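Local coordinates for CaaX farnesyltransferase alpha subunit Ram2 (Aspergillus fumigatus, PDB 4L9P) that forms, with the Ram1 beta subunit, the heterodimeric protein farnesyltransferase that attaches a farnesyl group to the cysteine of C-terminal CAAX sequences, at the interface of chains A and B. Numbering follows the deposited sequence. Chains: chain A, CaaX farnesyltransferase alpha subunit Ram2; chain B, CaaX farnesyltransferase beta subunit Ram1.

Both contacts pin the N-terminal part of the alpha subunit to the beta subunit, their C-alpha centres about 14 Å apart. Contact 1 uses the loop that runs into alpha helix 51-65, against beta elements 142-150 and 151-164. Contact 2 uses an earlier stretch of loop together with A:Arg61 from that same helix, and, from the beta subunit, B:Ala182 of helix 173-183 and the loop that follows it. They share no residue, but helix 51-65 ties them: contact 1 holds the segment leading into it, contact 2 a side chain near its end. Together they probably help fix this edge of the alpha-beta heterodimer.

Contact 1: the interface of chains A and B. Residues chain A 45-47, 49; chain B 144, 147-148, 151.
A loop of the alpha subunit, A:Ala45 to A:Tyr49, just ahead of helix 51-65, lies against the beta subunit where 3-10 helix 142-150 passes into helix 151-164. B:Arg151, the first residue of that second helix, reaches across with a chain that turns at chi3 (57°), which swings the guanidinium towards the alpha backbone. NE of B:Arg151 donates to the carbonyl O of A:Ala45 at 2.8 Å. The oxygen lies close to the guanidinium plane, but the NE stands well above the carbonyl plane, 44° out of it, so the bond is not aimed at a lone pair. The outer NH2 of B:Arg151 comes within 3.7 Å of the methyl CG2 of A:Thr46.

Between the two polar links sits A:Ile47. The end of its longer branch does the touching: CD1 of A:Ile47 rests on the backbone of the 3-10 helix, 3.6 Å from the carbonyl O of B:Phe144 and 3.8 Å from CA of B:Asp148, and also meets the aliphatic CD of B:Arg151. This methyl thus packs on main chain more than on side chains, at the turn from one helix to the next.

At the other end A:Tyr49 presents its ring to B:Asp148, whose CG is anti to its own backbone N (chi1 -161°), turning the carboxylate out towards the alpha chain. The two side chains cross at about a right angle, with the ring plane and the carboxylate plane steeply inclined to each other, and CE1 of A:Tyr49 lies 3.6 Å from the carboxylate carbon CG of B:Asp148. The phenol OH of A:Tyr49 donates a short hydrogen bond, 2.5 Å, to OD1 of B:Asp148, approaching that oxygen from above the carboxylate plane.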
ATOM      1  N   ALA A  45      24.053  -6.492  -1.538  1.00 12.25           N
ATOM      2  CA  ALA A  45      23.543  -5.280  -0.908  1.00 11.28           C
ATOM      3  C   ALA A  45      24.044  -5.127   0.514  1.00 11.93           C
ATOM      4  O   ALA A  45      23.289  -4.848   1.444  1.00 13.81           O
ATOM      5  CB  ALA A  45      22.029  -5.222  -0.982  1.00 11.67           C
ATOM      6  N   THR A  46      25.334  -5.387   0.692  1.00 13.02           N
ATOM      7  CA  THR A  46      25.936  -5.206   2.019  1.00 13.61           C
ATOM      8  C   THR A  46      26.101  -3.710   2.377  1.00 13.41           C
ATOM      9  O   THR A  46      26.104  -2.821   1.494  1.00 14.37           O
ATOM     10  CB  THR A  46      27.291  -5.886   2.089  1.00 16.27           C
ATOM     11  OG1 THR A  46      28.136  -5.415   1.011  1.00 17.80           O
ATOM     12  CG2 THR A  46      27.099  -7.379   1.941  1.00 18.21           C
ATOM     13  N   ILE A  47      26.236  -3.433   3.674  1.00 12.86           N
ATOM     14  CA  ILE A  47      26.457  -2.081   4.176  1.00 13.62           C
ATOM     15  C   ILE A  47      27.744  -2.101   4.986  1.00 15.08           C
ATOM     16  O   ILE A  47      27.925  -2.950   5.874  1.00 15.48           O
ATOM     17  CB  ILE A  47      25.279  -1.584   5.055  1.00 13.00           C
ATOM     18  CG1 ILE A  47      23.995  -1.555   4.211  1.00 13.04           C
ATOM     19  CG2 ILE A  47      25.571  -0.180   5.602  1.00 14.22           C
ATOM     20  CD1 ILE A  47      22.718  -1.525   5.090  1.00 13.18           C
ATOM     21  N   TYR A  49      29.067  -0.927   7.722  1.00 15.97           N
ATOM     22  CA  TYR A  49      28.650  -0.314   8.974  1.00 16.98           C
ATOM     23  C   TYR A  49      29.782   0.396   9.688  1.00 17.70           C
ATOM     24  O   TYR A  49      30.935   0.023   9.588  1.00 18.20           O
ATOM     25  CB  TYR A  49      28.071  -1.381   9.952  1.00 17.60           C
ATOM     26  CG  TYR A  49      26.983  -2.259   9.351  1.00 16.96           C
ATOM     27  CD1 TYR A  49      25.706  -1.774   9.138  1.00 16.25           C
ATOM     28  CD2 TYR A  49      27.261  -3.572   9.010  1.00 17.63           C
ATOM     29  CE1 TYR A  49      24.723  -2.553   8.612  1.00 15.86           C
ATOM     30  CE2 TYR A  49      26.308  -4.371   8.472  1.00 17.79           C
ATOM     31  CZ  TYR A  49      25.022  -3.862   8.295  1.00 17.24           C
ATOM     32  OH  TYR A  49      24.054  -4.683   7.757  1.00 19.13           O
TER
ATOM     33  N   PHE B 144      24.391   4.540   4.949  1.00 17.03           N
ATOM     34  CA  PHE B 144      23.179   3.797   4.567  1.00 16.05           C
ATOM     35  C   PHE B 144      22.689   2.833   5.662  1.00 14.68           C
ATOM     36  O   PHE B 144      21.854   1.978   5.407  1.00 13.77           O
ATOM     37  CB  PHE B 144      23.433   3.026   3.266  1.00 17.36           C
ATOM     38  CG  PHE B 144      23.385   3.898   2.045  1.00 19.99           C
ATOM     39  CD1 PHE B 144      24.474   4.631   1.678  1.00 20.81           C
ATOM     40  CD2 PHE B 144      22.203   4.010   1.299  1.00 21.18           C
ATOM     41  CE1 PHE B 144      24.399   5.461   0.546  1.00 21.31           C
ATOM     42  CE2 PHE B 144      22.120   4.794   0.204  1.00 20.77           C
ATOM     43  CZ  PHE B 144      23.195   5.542  -0.187  1.00 21.60           C
ATOM     44  N   LEU B 147      19.167   1.365   6.162  1.00 12.86           N
ATOM     45  CA  LEU B 147      18.659   0.278   5.303  1.00 12.96           C
ATOM     46  C   LEU B 147      18.983  -1.108   5.852  1.00 10.51           C
ATOM     47  O   LEU B 147      18.629  -2.105   5.244  1.00 10.61           O
ATOM     48  CB  LEU B 147      19.211   0.355   3.879  1.00 16.48           C
ATOM     49  CG  LEU B 147      18.775   1.588   3.074  1.00 21.51           C
ATOM     50  CD1 LEU B 147      19.460   1.706   1.699  1.00 22.96           C
ATOM     51  CD2 LEU B 147      17.293   1.549   2.872  1.00 23.50           C
ATOM     52  N   ASP B 148      19.589  -1.199   7.041  1.00 10.08           N
ATOM     53  CA  ASP B 148      19.962  -2.509   7.584  1.00  9.67           C
ATOM     54  C   ASP B 148      18.786  -3.467   7.630  1.00  9.50           C
ATOM     55  O   ASP B 148      18.914  -4.640   7.262  1.00 11.55           O
ATOM     56  CB  ASP B 148      20.500  -2.292   9.008  1.00 11.18           C
ATOM     57  CG  ASP B 148      21.322  -3.453   9.512  1.00 13.61           C
ATOM     58  OD1 ASP B 148      21.771  -4.271   8.683  1.00 15.64           O
ATOM     59  OD2 ASP B 148      21.552  -3.493  10.741  1.00 14.48           O
ATOM     60  N   ARG B 151      17.671  -4.909   3.922  1.00  7.70           N
ATOM     61  CA  ARG B 151      18.598  -5.550   2.987  1.00  7.63           C
ATOM     62  C   ARG B 151      17.889  -6.594   2.102  1.00  7.53           C
ATOM     63  O   ARG B 151      18.128  -6.642   0.915  1.00  8.59           O
ATOM     64  CB  ARG B 151      19.834  -6.082   3.679  1.00  8.74           C
ATOM     65  CG  ARG B 151      20.789  -4.911   3.993  1.00 10.75           C
ATOM     66  CD  ARG B 151      22.113  -5.396   4.600  1.00 12.23           C
ATOM     67  NE  ARG B 151      22.741  -6.360   3.680  1.00 11.88           N
ATOM     68  CZ  ARG B 151      23.090  -7.596   3.978  1.00 13.63           C
ATOM     69  NH1 ARG B 151      22.963  -8.059   5.226  1.00 14.70           N
ATOM     70  NH2 ARG B 151      23.642  -8.347   3.024  1.00 14.75           N
TER

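Contact 2: the interface of chains A and B. Residues chain A 31-34, 61; chain B 182, 194-195.
B:His194 is the centrepiece: its imidazole has the alpha-subunit loop 31-34 along its edge and the A:Arg61 side chain over one face, and 104 Å² of its surface is buried by the alpha subunit. From the loop, the backbone N of A:Asn34 donates to ring nitrogen ND1 of B:His194 at 2.9 Å, nearly straight at the hydrogen (163°) although the donor is tilted from the ring plane. With ND1 serving as acceptor, any proton on this ring would be expected on NE2. The carbonyl O of A:Glu32 lies at the ring's edge, 3.3 Å from CE1 of B:His194, and CD1 of A:Leu33 packs on the histidine CB.

Methylene CD of A:Arg61 lies 3.6 Å from the ring centroid of B:His194, towards the rim, and a bend at chi3 (-79°), with the turn about the next bond, brings the guanidinium nearly parallel to the imidazole. NH1 of A:Arg61 then donates to the carbonyl O of B:His194 at 3.1 Å, so one arginine touches both ring and backbone of the same residue. Its orientation is set from its own chain: NE and NH2 of A:Arg61 both grip the carbonyl O of A:Ile31, NE at 2.9 Å, fixing the guanidinium's rotation.

A:Asn34 adds its CB beside the ring, while its carbonyl O meets the methyl of B:Ala182. In the fold, A:Arg61 projects from helix 51-65 and clasps the preceding N-terminal loop, and B:His194 enters that clasp from a beta-subunit loop between helices 173-183 and 200-213.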
ATOM      1  N   ILE A  31      28.462 -11.104  20.170  1.00 22.84           N
ATOM      2  CA  ILE A  31      28.387 -12.044  19.065  1.00 23.99           C
ATOM      3  C   ILE A  31      28.657 -11.311  17.754  1.00 24.37           C
ATOM      4  O   ILE A  31      27.862 -10.460  17.338  1.00 22.67           O
ATOM      5  CB  ILE A  31      27.013 -12.707  18.984  1.00 23.93           C
ATOM      6  CG1 ILE A  31      26.724 -13.545  20.232  1.00 24.15           C
ATOM      7  CG2 ILE A  31      26.892 -13.568  17.681  1.00 24.15           C
ATOM      8  CD1 ILE A  31      25.320 -14.125  20.169  1.00 24.78           C
ATOM      9  N   GLU A  32      29.810 -11.610  17.156  1.00 27.02           N
ATOM     10  CA  GLU A  32      30.307 -11.015  15.924  0.50 28.53           C
ATOM     11  C   GLU A  32      29.327 -11.209  14.764  1.00 28.38           C
ATOM     12  O   GLU A  32      28.654 -12.229  14.712  1.00 28.90           O
ATOM     13  CB  GLU A  32      31.629 -11.721  15.590  0.50 30.68           C
ATOM     14  CG  GLU A  32      32.472 -11.091  14.503  0.50 32.74           C
ATOM     15  CD  GLU A  32      33.869 -11.720  14.379  0.50 34.69           C
ATOM     16  OE1 GLU A  32      34.133 -12.805  14.949  0.50 35.08           O
ATOM     17  OE2 GLU A  32      34.718 -11.109  13.700  0.50 36.02           O
ATOM     18  N   LEU A  33      29.279 -10.260  13.832  1.00 27.90           N
ATOM     19  CA  LEU A  33      28.442 -10.370  12.634  1.00 28.17           C
ATOM     20  C   LEU A  33      28.902 -11.494  11.713  1.00 29.07           C
ATOM     21  O   LEU A  33      30.091 -11.656  11.428  1.00 29.66           O
ATOM     22  CB  LEU A  33      28.460  -9.058  11.858  1.00 28.65           C
ATOM     23  CG  LEU A  33      27.791  -9.037  10.487  1.00 28.82           C
ATOM     24  CD1 LEU A  33      26.297  -9.273  10.614  1.00 28.37           C
ATOM     25  CD2 LEU A  33      28.075  -7.701   9.782  1.00 28.92           C
ATOM     26  N   ASN A  34      27.942 -12.278  11.254  1.00 31.03           N
ATOM     27  CA  ASN A  34      28.175 -13.245  10.215  1.00 34.23           C
ATOM     28  C   ASN A  34      27.196 -12.900   9.099  1.00 35.86           C
ATOM     29  O   ASN A  34      26.018 -13.221   9.170  1.00 35.95           O
ATOM     30  CB  ASN A  34      27.889 -14.619  10.784  1.00 37.11           C
ATOM     31  CG  ASN A  34      28.029 -15.708   9.766  1.00 40.52           C
ATOM     32  OD1 ASN A  34      28.277 -15.455   8.579  1.00 41.58           O
ATOM     33  ND2 ASN A  34      27.878 -16.947  10.220  1.00 41.90           N
ATOM     34  N   ARG A  61      23.127  -8.625  19.930  1.00 13.87           N
ATOM     35  CA  ARG A  61      22.927 -10.046  19.650  1.00 14.53           C
ATOM     36  C   ARG A  61      23.143 -10.873  20.928  1.00 15.53           C
ATOM     37  O   ARG A  61      22.373 -11.780  21.222  1.00 16.70           O
ATOM     38  CB  ARG A  61      23.881 -10.558  18.554  1.00 15.29           C
ATOM     39  CG  ARG A  61      23.362 -10.260  17.166  1.00 17.24           C
ATOM     40  CD  ARG A  61      24.197 -10.986  16.077  1.00 18.83           C
ATOM     41  NE  ARG A  61      25.398 -10.212  15.886  1.00 20.83           N
ATOM     42  CZ  ARG A  61      25.566  -9.207  15.035  1.00 20.57           C
ATOM     43  NH1 ARG A  61      24.646  -8.857  14.120  1.00 19.69           N
ATOM     44  NH2 ARG A  61      26.719  -8.587  15.080  1.00 21.52           N
TER
ATOM     45  N   ALA B 182      22.198 -16.504   6.089  1.00 18.97           N
ATOM     46  CA  ALA B 182      22.574 -15.743   7.245  1.00 20.61           C
ATOM     47  C   ALA B 182      21.395 -14.996   7.922  1.00 19.92           C
ATOM     48  O   ALA B 182      21.424 -14.727   9.128  1.00 21.88           O
ATOM     49  CB  ALA B 182      23.639 -14.730   6.779  1.00 22.93           C
ATOM     50  N   HIS B 194      21.590 -11.039   9.963  1.00 13.06           N
ATOM     51  CA  HIS B 194      22.051 -11.774  11.171  1.00 14.99           C
ATOM     52  C   HIS B 194      21.682 -11.066  12.467  1.00 14.23           C
ATOM     53  O   HIS B 194      22.140  -9.960  12.713  1.00 15.03           O
ATOM     54  CB  HIS B 194      23.542 -11.908  11.145  1.00 16.24           C
ATOM     55  CG  HIS B 194      24.111 -12.619  12.329  1.00 17.95           C
ATOM     56  ND1 HIS B 194      25.426 -12.456  12.713  1.00 19.31           N
ATOM     57  CD2 HIS B 194      23.584 -13.561  13.163  1.00 18.51           C
ATOM     58  CE1 HIS B 194      25.685 -13.251  13.747  1.00 19.82           C
ATOM     59  NE2 HIS B 194      24.581 -13.929  14.039  1.00 20.38           N
ATOM     60  N   GLY B 195      20.872 -11.706  13.302  1.00 13.77           N
ATOM     61  CA  GLY B 195      20.542 -11.149  14.610  1.00 14.36           C
ATOM     62  C   GLY B 195      19.246 -10.343  14.641  1.00 13.79           C
ATOM     63  O   GLY B 195      18.864  -9.829  15.726  1.00 15.99           O
TER